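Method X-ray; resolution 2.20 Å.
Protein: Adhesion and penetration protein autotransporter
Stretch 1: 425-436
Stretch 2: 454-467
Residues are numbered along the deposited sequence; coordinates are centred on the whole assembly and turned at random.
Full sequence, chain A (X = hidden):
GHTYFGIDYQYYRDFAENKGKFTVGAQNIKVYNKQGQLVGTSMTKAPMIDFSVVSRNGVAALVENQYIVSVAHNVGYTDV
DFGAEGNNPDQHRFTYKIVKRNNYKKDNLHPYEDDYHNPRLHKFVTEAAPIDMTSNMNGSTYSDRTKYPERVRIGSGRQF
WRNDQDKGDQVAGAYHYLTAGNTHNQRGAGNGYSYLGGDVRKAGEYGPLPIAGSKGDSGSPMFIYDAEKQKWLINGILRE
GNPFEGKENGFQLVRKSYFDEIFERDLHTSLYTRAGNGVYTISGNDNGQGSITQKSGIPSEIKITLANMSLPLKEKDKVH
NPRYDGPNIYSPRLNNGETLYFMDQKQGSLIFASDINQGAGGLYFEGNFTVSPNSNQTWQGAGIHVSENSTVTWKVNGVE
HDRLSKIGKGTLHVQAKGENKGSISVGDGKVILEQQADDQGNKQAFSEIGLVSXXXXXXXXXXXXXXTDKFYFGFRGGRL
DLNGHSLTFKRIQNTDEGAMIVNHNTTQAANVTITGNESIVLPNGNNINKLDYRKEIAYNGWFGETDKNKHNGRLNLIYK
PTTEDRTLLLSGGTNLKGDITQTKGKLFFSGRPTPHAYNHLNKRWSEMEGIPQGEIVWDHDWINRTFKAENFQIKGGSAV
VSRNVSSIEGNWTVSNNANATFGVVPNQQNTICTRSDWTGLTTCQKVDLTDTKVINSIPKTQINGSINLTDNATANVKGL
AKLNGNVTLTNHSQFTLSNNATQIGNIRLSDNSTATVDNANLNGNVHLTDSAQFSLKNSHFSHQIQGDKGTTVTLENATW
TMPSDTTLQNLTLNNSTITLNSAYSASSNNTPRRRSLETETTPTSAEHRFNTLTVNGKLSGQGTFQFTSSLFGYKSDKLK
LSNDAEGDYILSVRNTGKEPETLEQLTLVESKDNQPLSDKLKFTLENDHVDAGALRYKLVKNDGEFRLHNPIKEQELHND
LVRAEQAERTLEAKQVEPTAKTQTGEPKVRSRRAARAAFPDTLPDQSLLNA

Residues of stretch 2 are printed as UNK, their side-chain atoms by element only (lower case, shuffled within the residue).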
# COMPACT_ATOMS: atom_id res chain seq x y z
N SER A 425 -53.00 18.23 11.52
CA SER A 425 -52.23 18.44 10.29
C SER A 425 -51.18 19.51 10.54
O SER A 425 -51.50 20.65 10.86
CB SER A 425 -53.13 18.84 9.13
OG SER A 425 -52.37 19.18 7.99
N VAL A 426 -49.91 19.13 10.41
CA VAL A 426 -48.82 20.05 10.68
C VAL A 426 -48.30 20.65 9.38
O VAL A 426 -47.53 20.01 8.65
CB VAL A 426 -47.67 19.34 11.41
CG1 VAL A 426 -46.57 20.34 11.81
CG2 VAL A 426 -48.21 18.58 12.63
N GLY A 427 -48.72 21.87 9.09
CA GLY A 427 -48.38 22.51 7.83
C GLY A 427 -47.10 23.33 7.90
O GLY A 427 -46.36 23.41 6.92
N ASP A 428 -46.84 23.93 9.05
CA ASP A 428 -45.71 24.85 9.18
C ASP A 428 -45.14 24.83 10.60
O ASP A 428 -45.86 24.57 11.57
CB ASP A 428 -46.14 26.27 8.79
CG ASP A 428 -44.96 27.15 8.41
OD1 ASP A 428 -43.81 26.67 8.46
OD2 ASP A 428 -45.19 28.33 8.06
N GLY A 429 -43.85 25.11 10.72
CA GLY A 429 -43.23 25.22 12.03
C GLY A 429 -43.01 23.87 12.70
O GLY A 429 -42.75 22.88 12.02
N LYS A 430 -43.10 23.85 14.02
CA LYS A 430 -42.81 22.63 14.77
C LYS A 430 -43.89 22.29 15.78
O LYS A 430 -44.44 23.15 16.46
CB LYS A 430 -41.47 22.73 15.49
CG LYS A 430 -40.99 21.41 16.05
CD LYS A 430 -40.01 21.59 17.20
CE LYS A 430 -38.67 22.13 16.72
NZ LYS A 430 -37.78 22.38 17.89
N VAL A 431 -44.20 21.00 15.86
CA VAL A 431 -45.09 20.47 16.87
C VAL A 431 -44.26 19.47 17.63
O VAL A 431 -43.71 18.54 17.03
CB VAL A 431 -46.28 19.74 16.24
CG1 VAL A 431 -46.97 18.86 17.27
CG2 VAL A 431 -47.25 20.73 15.60
N ILE A 432 -44.14 19.67 18.93
CA ILE A 432 -43.46 18.72 19.80
C ILE A 432 -44.52 17.88 20.50
O ILE A 432 -45.46 18.42 21.08
CB ILE A 432 -42.60 19.45 20.86
CG1 ILE A 432 -41.54 20.32 20.18
CG2 ILE A 432 -41.96 18.45 21.80
CD1 ILE A 432 -40.76 21.21 21.14
N LEU A 433 -44.37 16.57 20.44
CA LEU A 433 -45.32 15.66 21.07
C LEU A 433 -44.84 15.23 22.44
O LEU A 433 -43.83 14.53 22.55
CB LEU A 433 -45.55 14.42 20.22
CG LEU A 433 -45.99 14.67 18.77
CD1 LEU A 433 -46.13 13.34 18.05
CD2 LEU A 433 -47.30 15.45 18.77
N GLU A 434 -45.55 15.66 23.47
CA GLU A 434 -45.28 15.19 24.83
C GLU A 434 -46.56 15.05 25.66
O GLU A 434 -46.62 15.56 26.78
CB GLU A 434 -44.28 16.12 25.54
CG GLU A 434 -43.41 15.39 26.57
CD GLU A 434 -42.49 16.30 27.36
OE1 GLU A 434 -42.34 17.48 27.00
OE2 GLU A 434 -41.92 15.82 28.37
N GLN A 435 -47.57 14.36 25.13
CA GLN A 435 -48.77 14.09 25.91
C GLN A 435 -48.38 13.39 27.19
O GLN A 435 -47.49 12.54 27.18
CB GLN A 435 -49.74 13.17 25.17
CG GLN A 435 -50.66 13.84 24.21
CD GLN A 435 -51.81 14.56 24.87
OE1 GLN A 435 -52.75 13.95 25.39
NE2 GLN A 435 -51.77 15.87 24.80
N GLN A 436 -49.06 13.75 28.28
CA GLN A 436 -48.90 13.07 29.56
C GLN A 436 -49.98 12.01 29.74
O GLN A 436 -51.13 12.23 29.36
CB GLN A 436 -49.03 14.07 30.71
CG GLN A 436 -48.44 15.43 30.46
CD GLN A 436 -46.93 15.45 30.61
OE1 GLN A 436 -46.20 14.92 29.77
NE2 GLN A 436 -46.46 16.09 31.68
N UNK A 454 -44.15 20.46 3.42
CA UNK A 454 -42.70 20.44 3.54
C UNK A 454 -42.14 21.47 4.51
O UNK A 454 -40.95 21.46 4.78
N UNK A 455 -42.97 22.35 5.04
CA UNK A 455 -42.49 23.40 5.95
C UNK A 455 -42.45 22.94 7.41
O UNK A 455 -41.78 23.56 8.24
n UNK A 455 -45.85 25.74 4.64
c UNK A 455 -44.54 26.35 4.43
c UNK A 455 -43.43 25.29 4.47
n UNK A 455 -46.97 27.75 4.90
c UNK A 455 -46.98 26.42 4.85
n UNK A 455 -48.12 25.75 5.02
c UNK A 455 -43.36 24.66 5.85
N UNK A 456 -43.16 21.87 7.72
CA UNK A 456 -43.38 21.49 9.10
C UNK A 456 -42.48 20.41 9.67
O UNK A 456 -41.81 19.68 8.94
N UNK A 457 -42.47 20.31 11.00
CA UNK A 457 -41.69 19.31 11.72
C UNK A 457 -42.46 18.76 12.92
O UNK A 457 -43.04 19.50 13.71
c UNK A 457 -39.61 18.90 13.13
c UNK A 457 -40.36 19.91 12.25
o UNK A 457 -39.52 20.29 11.16
N UNK A 458 -42.47 17.44 13.05
CA UNK A 458 -42.98 16.81 14.25
C UNK A 458 -41.79 16.27 15.01
O UNK A 458 -41.01 15.49 14.47
c UNK A 458 -44.14 14.79 15.14
c UNK A 458 -45.30 16.23 13.45
c UNK A 458 -43.96 15.67 13.93
N UNK A 459 -41.65 16.69 16.27
CA UNK A 459 -40.53 16.29 17.12
C UNK A 459 -41.05 15.46 18.29
O UNK A 459 -42.02 15.83 18.95
c UNK A 459 -39.79 17.53 17.63
n UNK A 459 -38.08 18.70 20.55
o UNK A 459 -37.77 19.45 18.45
c UNK A 459 -38.15 18.58 19.22
c UNK A 459 -38.73 17.28 18.70
N UNK A 460 -40.41 14.32 18.53
CA UNK A 460 -40.85 13.41 19.59
C UNK A 460 -40.11 13.69 20.89
O UNK A 460 -38.88 13.60 20.95
c UNK A 460 -40.62 11.95 19.17
c UNK A 460 -41.00 10.00 17.61
c UNK A 460 -42.62 11.92 17.67
c UNK A 460 -41.17 11.51 17.81
N UNK A 461 -40.86 14.02 21.94
CA UNK A 461 -40.27 14.19 23.26
C UNK A 461 -40.69 13.09 24.23
O UNK A 461 -40.53 13.24 25.43
c UNK A 461 -40.61 15.56 23.84
c UNK A 461 -39.62 16.63 23.40
o UNK A 461 -39.46 17.65 24.07
n UNK A 461 -38.95 16.40 22.28
N UNK A 462 -41.20 11.98 23.70
CA UNK A 462 -41.63 10.86 24.53
C UNK A 462 -41.96 9.66 23.65
O UNK A 462 -42.07 9.78 22.43
c UNK A 462 -43.14 10.25 26.49
c UNK A 462 -42.84 11.25 25.38
o UNK A 462 -44.22 10.36 27.11
o UNK A 462 -42.31 9.35 26.76
N UNK A 463 -42.11 8.49 24.28
CA UNK A 463 -42.51 7.29 23.56
C UNK A 463 -44.03 7.14 23.57
O UNK A 463 -44.73 7.81 24.32
c UNK A 463 -41.86 6.05 24.16
c UNK A 463 -40.35 6.12 24.15
o UNK A 463 -39.77 6.50 23.11
o UNK A 463 -39.73 5.80 25.19
N UNK A 464 -44.51 6.25 22.71
CA UNK A 464 -45.92 5.90 22.65
C UNK A 464 -46.83 7.11 22.61
O UNK A 464 -47.74 7.23 23.42
c UNK A 464 -45.41 3.81 23.98
c UNK A 464 -46.13 2.74 24.78
c UNK A 464 -46.28 5.03 23.86
c UNK A 464 -45.65 1.36 24.38
n UNK A 464 -46.77 0.36 24.44
N UNK A 465 -46.60 8.00 21.65
CA UNK A 465 -47.37 9.24 21.54
C UNK A 465 -48.48 9.12 20.51
O UNK A 465 -49.45 9.89 20.53
n UNK A 465 -47.10 12.57 22.97
c UNK A 465 -45.55 10.86 22.29
c UNK A 465 -46.45 10.41 21.16
o UNK A 465 -46.20 11.27 24.57
c UNK A 465 -46.31 11.59 23.37
N UNK A 466 -48.33 8.16 19.62
CA UNK A 466 -49.29 7.95 18.56
C UNK A 466 -49.09 6.58 17.95
O UNK A 466 -48.04 5.96 18.13
c UNK A 466 -47.78 8.97 16.80
c UNK A 466 -47.57 8.19 15.67
c UNK A 466 -46.32 8.15 15.06
c UNK A 466 -45.48 9.67 16.71
c UNK A 466 -45.28 8.89 15.57
c UNK A 466 -46.73 9.70 17.31
c UNK A 466 -49.13 9.01 17.46
N UNK A 467 -50.10 6.13 17.22
CA UNK A 467 -50.06 4.86 16.52
C UNK A 467 -49.35 5.10 15.19
O UNK A 467 -49.79 5.91 14.38
c UNK A 467 -51.51 4.38 16.33
o UNK A 467 -50.57 2.50 15.14
c UNK A 467 -51.61 3.05 15.58
o UNK A 467 -52.76 2.57 15.42
O HOH W 1 -40.14 22.99 10.85
O HOH W 2 -45.61 11.87 28.54

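Position 454 has no side-chain atoms, and its phi of 73° by itself favours glycine: Gly 454. Position 455 carries three carbons, a nitrogen, then a carbon bearing two more nitrogens, a guanidinium; this is Arg 455. Asp 428 CB lies over one face of that group, and Asp 428 OD2 forms a long salt bridge to Arg 455 NH1 (3.7 Å), with the oxygen well out of the guanidinium plane, so charge alone links them.

Position 456 is again bare. An ideal CB would sit 2.9 Å from Val 426 O, a clash, so the close backbone fits Gly 456. At 457 one carbon carries an oxygen and a carbon, the branching of threonine rather than valine because one atom is oxygen: Thr 457. Its CG2 lies 4.1 Å from Lys 430 CG, and its OG1 donates to water 1 (2.8 Å), which in turn donates to Gly 429 O (2.9 Å).

Position 458 has three carbons, forked at the first, and packs on Val 426 and Leu 433. It is Val 458, with CG2 3.8 Å from Val 426 CG2 and CG1 3.8 Å from Leu 433 CD1. At 459 three carbons end in one oxygen and one nitrogen, giving Gln 459; Lys 430 NZ donates to Gln 459 OE1 (3.0 Å). Position 460 has four carbons forked at the second: Leu 460, whose CD2 is 3.8 Å from Leu 433 CD1.

Position 461 has two carbons, the second bearing oxygen and nitrogen, beside Ile 432: Asn 461. At 462, two carbons end in two oxygens near Glu 434, hence Asp 462, its CB 4.3 Å from Glu 434 CG. Position 463 repeats that carboxylate without touching stretch 1: Asp 463. Four carbons in a row ending in nitrogen, also out of reach, make 464 Lys 464.

Position 465 has three carbons, then oxygen and nitrogen, and its side chain points toward Leu 433 and Gln 435: Gln 465. Position 466 has one carbon and then a ring of six carbons with no oxygen, close to Leu 433: Phe 466, whose CD2 is 3.8 Å from Leu 433 CD1. The two carbons and two oxygens at 467 are Asp 467, remote from stretch 1.

The contact is a parallel strand pairing. Val 431 N to Thr 457 O, Gln 459 N to Val 431 O and Leu 433 N to Gln 459 O are each 2.9 Å, with N-H...O angles of 168–170°. Side chains alternate: Val 431, Leu 433, Val 458 and Leu 460 share one face, Lys 430, Ile 432, Thr 457 and Gln 459 the other. Together the stretches bury 949 Å².

Stretch 2 454-467: GRGTVQLNDDKQFD
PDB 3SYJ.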